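PDB 3EXZ: MaoC-like dehydratase from Rhodospirillum rubrum, which probably catalyses reversible hydration of an enoyl thioester or dehydration of a 3-hydroxyacyl thioester, as a MaoC-like hot-dog-fold dehydratase. Local coordinates for residues Arg66-Ser71 with Val100-Leu105. Numbering follows the deposited sequence.
Sequences RLLVTS and VETTVL
Leu67 and Leu68 meet Val100 in a small, buried, apolar helix-on-sheet contact, where the C-terminal end of the hot-dog helix 57-72 lies against strand 97-109. The local axes approach to 9.4 Å at a signed crossing angle of -72°, so the helix runs steeply across the strand, and the 158 Å² buried between the segments falls on two residues from each side. Val100 offers a different methyl to each leucine. Val100 CG2 packs on Leu67 CD1 at 3.6 Å and also reaches Leu67 CB, the two side chains meeting at a slant. Val100 CG1, set anti to the backbone N (chi1 -170°), touches Leu68 CD1 at 3.7 Å, with Leu68 lying roughly perpendicular to the valine. One methyl of Leu68 bridges two strand positions, because its CD1 also lies 3.6 Å from Thr102 OG1; this is a van der Waals contact, and the hydroxyl is hydrogen-bonded to Ser123 of strand 116-126. No hydrogen bond joins the segments. Within 66-71, Leu67 O accepts from both Ser71 N and Ser71 OG, the hydroxyl 3.2 Å away on an in-plane lone pair. Strand 97-109 lies in the sheet between strands 13-20 and 116-126; Ser71 OG bonds Ala17 N on the former, while Arg66, Val69 and Thr70 pack against the second subunit.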
ATOM      1  N   ARG A  66      -4.239   9.583  -2.500  1.00 26.63           N
ATOM      2  CA  ARG A  66      -4.632  10.993  -2.412  1.00 27.11           C
ATOM      3  C   ARG A  66      -5.014  11.531  -3.801  1.00 25.85           C
ATOM      4  O   ARG A  66      -6.058  12.152  -3.958  1.00 25.85           O
ATOM      5  CB  ARG A  66      -3.492  11.839  -1.830  1.00 27.26           C
ATOM      6  CG  ARG A  66      -3.713  13.351  -1.965  1.00 29.50           C
ATOM      7  CD  ARG A  66      -2.567  14.139  -1.325  1.00 34.48           C
ATOM      8  NE  ARG A  66      -2.796  15.586  -1.296  1.00 41.06           N
ATOM      9  CZ  ARG A  66      -2.592  16.418  -2.317  1.00 50.17           C
ATOM     10  NH1 ARG A  66      -2.158  15.957  -3.485  1.00 46.62           N
ATOM     11  NH2 ARG A  66      -2.818  17.722  -2.165  1.00 47.49           N
ATOM     12  N   LEU A  67      -4.171  11.299  -4.804  1.00 25.29           N
ATOM     13  CA  LEU A  67      -4.467  11.755  -6.161  1.00 25.82           C
ATOM     14  C   LEU A  67      -5.743  11.123  -6.697  1.00 27.90           C
ATOM     15  O   LEU A  67      -6.528  11.772  -7.394  1.00 26.91           O
ATOM     16  CB  LEU A  67      -3.322  11.400  -7.107  1.00 25.86           C
ATOM     17  CG  LEU A  67      -1.993  12.095  -6.795  1.00 28.87           C
ATOM     18  CD1 LEU A  67      -0.921  11.655  -7.793  1.00 25.90           C
ATOM     19  CD2 LEU A  67      -2.203  13.604  -6.832  1.00 22.53           C
ATOM     20  N   LEU A  68      -5.935   9.845  -6.396  1.00 25.84           N
ATOM     21  CA  LEU A  68      -7.117   9.128  -6.838  1.00 26.53           C
ATOM     22  C   LEU A  68      -8.360   9.738  -6.195  1.00 28.66           C
ATOM     23  O   LEU A  68      -9.363  10.012  -6.867  1.00 26.86           O
ATOM     24  CB  LEU A  68      -7.003   7.644  -6.447  1.00 27.34           C
ATOM     25  CG  LEU A  68      -6.869   6.561  -7.547  1.00 30.46           C
ATOM     26  CD1 LEU A  68      -5.974   7.037  -8.680  1.00 26.30           C
ATOM     27  CD2 LEU A  68      -6.342   5.261  -6.939  1.00 21.97           C
ATOM     28  N   VAL A  69      -8.285   9.969  -4.891  1.00 26.25           N
ATOM     29  CA  VAL A  69      -9.416  10.501  -4.163  1.00 29.28           C
ATOM     30  C   VAL A  69      -9.776  11.914  -4.567  1.00 31.02           C
ATOM     31  O   VAL A  69     -10.955  12.217  -4.786  1.00 29.74           O
ATOM     32  CB  VAL A  69      -9.161  10.438  -2.623  1.00 31.08           C
ATOM     33  CG1 VAL A  69     -10.129  11.346  -1.880  1.00 27.11           C
ATOM     34  CG2 VAL A  69      -9.323   9.008  -2.129  1.00 30.56           C
ATOM     35  N   THR A  70      -8.768  12.769  -4.709  1.00 31.38           N
ATOM     36  CA  THR A  70      -9.034  14.157  -5.034  1.00 31.35           C
ATOM     37  C   THR A  70      -9.219  14.491  -6.508  1.00 33.93           C
ATOM     38  O   THR A  70      -9.885  15.470  -6.834  1.00 38.87           O
ATOM     39  CB  THR A  70      -7.971  15.090  -4.370  1.00 31.52           C
ATOM     40  OG1 THR A  70      -6.656  14.741  -4.818  1.00 28.75           O
ATOM     41  CG2 THR A  70      -8.038  14.960  -2.837  1.00 27.62           C
ATOM     42  N   SER A  71      -8.684  13.675  -7.406  1.00 35.77           N
ATOM     43  CA  SER A  71      -8.856  13.964  -8.826  1.00 37.57           C
ATOM     44  C   SER A  71      -8.860  12.786  -9.793  1.00 36.96           C
ATOM     45  O   SER A  71      -9.602  12.800 -10.777  1.00 39.74           O
ATOM     46  CB  SER A  71      -7.775  14.955  -9.290  1.00 37.88           C
ATOM     47  OG  SER A  71      -6.461  14.510  -8.957  1.00 33.01           O
ATOM     48  N   VAL A 100      -1.573  10.178 -11.809  1.00 31.46           N
ATOM     49  CA  VAL A 100      -2.051   8.824 -12.005  1.00 31.00           C
ATOM     50  C   VAL A 100      -2.988   8.677 -13.187  1.00 32.32           C
ATOM     51  O   VAL A 100      -3.849   9.533 -13.417  1.00 31.74           O
ATOM     52  CB  VAL A 100      -2.784   8.307 -10.745  1.00 31.16           C
ATOM     53  CG1 VAL A 100      -3.068   6.802 -10.883  1.00 29.67           C
ATOM     54  CG2 VAL A 100      -1.950   8.598  -9.498  1.00 30.40           C
ATOM     55  N   GLU A 101      -2.778   7.608 -13.959  1.00 31.67           N
ATOM     56  CA  GLU A 101      -3.641   7.280 -15.099  1.00 33.59           C
ATOM     57  C   GLU A 101      -4.386   5.960 -14.790  1.00 32.40           C
ATOM     58  O   GLU A 101      -3.783   4.885 -14.722  1.00 30.97           O
ATOM     59  CB  GLU A 101      -2.822   7.150 -16.389  1.00 35.52           C
ATOM     60  CG  GLU A 101      -2.498   8.497 -17.016  1.00 37.49           C
ATOM     61  CD  GLU A 101      -1.562   8.390 -18.209  1.00 48.84           C
ATOM     62  OE1 GLU A 101      -1.467   7.285 -18.795  1.00 45.01           O
ATOM     63  OE2 GLU A 101      -0.923   9.414 -18.558  1.00 44.09           O
ATOM     64  N   THR A 102      -5.703   6.039 -14.613  1.00 32.78           N
ATOM     65  CA  THR A 102      -6.495   4.861 -14.266  1.00 34.41           C
ATOM     66  C   THR A 102      -7.383   4.337 -15.392  1.00 34.97           C
ATOM     67  O   THR A 102      -8.032   5.112 -16.092  1.00 36.75           O
ATOM     68  CB  THR A 102      -7.368   5.162 -13.000  1.00 34.06           C
ATOM     69  OG1 THR A 102      -6.531   5.683 -11.957  1.00 33.34           O
ATOM     70  CG2 THR A 102      -8.052   3.888 -12.481  1.00 31.47           C
ATOM     71  N   THR A 103      -7.387   3.018 -15.570  1.00 35.14           N
ATOM     72  CA  THR A 103      -8.207   2.384 -16.603  1.00 36.05           C
ATOM     73  C   THR A 103      -9.117   1.317 -15.996  1.00 35.20           C
ATOM     74  O   THR A 103      -8.668   0.513 -15.176  1.00 36.21           O
ATOM     75  CB  THR A 103      -7.341   1.670 -17.688  1.00 37.63           C
ATOM     76  OG1 THR A 103      -6.401   2.593 -18.248  1.00 39.33           O
ATOM     77  CG2 THR A 103      -8.229   1.102 -18.815  1.00 38.63           C
ATOM     78  N   VAL A 104     -10.397   1.334 -16.373  1.00 34.90           N
ATOM     79  CA  VAL A 104     -11.360   0.325 -15.920  1.00 35.40           C
ATOM     80  C   VAL A 104     -11.120  -0.901 -16.831  1.00 36.98           C
ATOM     81  O   VAL A 104     -11.263  -0.823 -18.057  1.00 36.94           O
ATOM     82  CB  VAL A 104     -12.818   0.806 -16.086  1.00 35.55           C
ATOM     83  CG1 VAL A 104     -13.779  -0.257 -15.551  1.00 32.91           C
ATOM     84  CG2 VAL A 104     -13.011   2.122 -15.340  1.00 27.84           C
ATOM     85  N   LEU A 105     -10.759  -2.028 -16.225  1.00 37.54           N
ATOM     86  CA  LEU A 105     -10.460  -3.255 -16.958  1.00 37.90           C
ATOM     87  C   LEU A 105     -11.630  -4.213 -16.999  1.00 38.98           C
ATOM     88  O   LEU A 105     -11.736  -5.038 -17.909  1.00 37.91           O
ATOM     89  CB  LEU A 105      -9.256  -3.973 -16.324  1.00 39.31           C
ATOM     90  CG  LEU A 105      -7.890  -3.271 -16.278  1.00 37.85           C
ATOM     91  CD1 LEU A 105      -6.798  -4.288 -15.933  1.00 34.31           C
ATOM     92  CD2 LEU A 105      -7.601  -2.630 -17.632  1.00 36.49           C
TER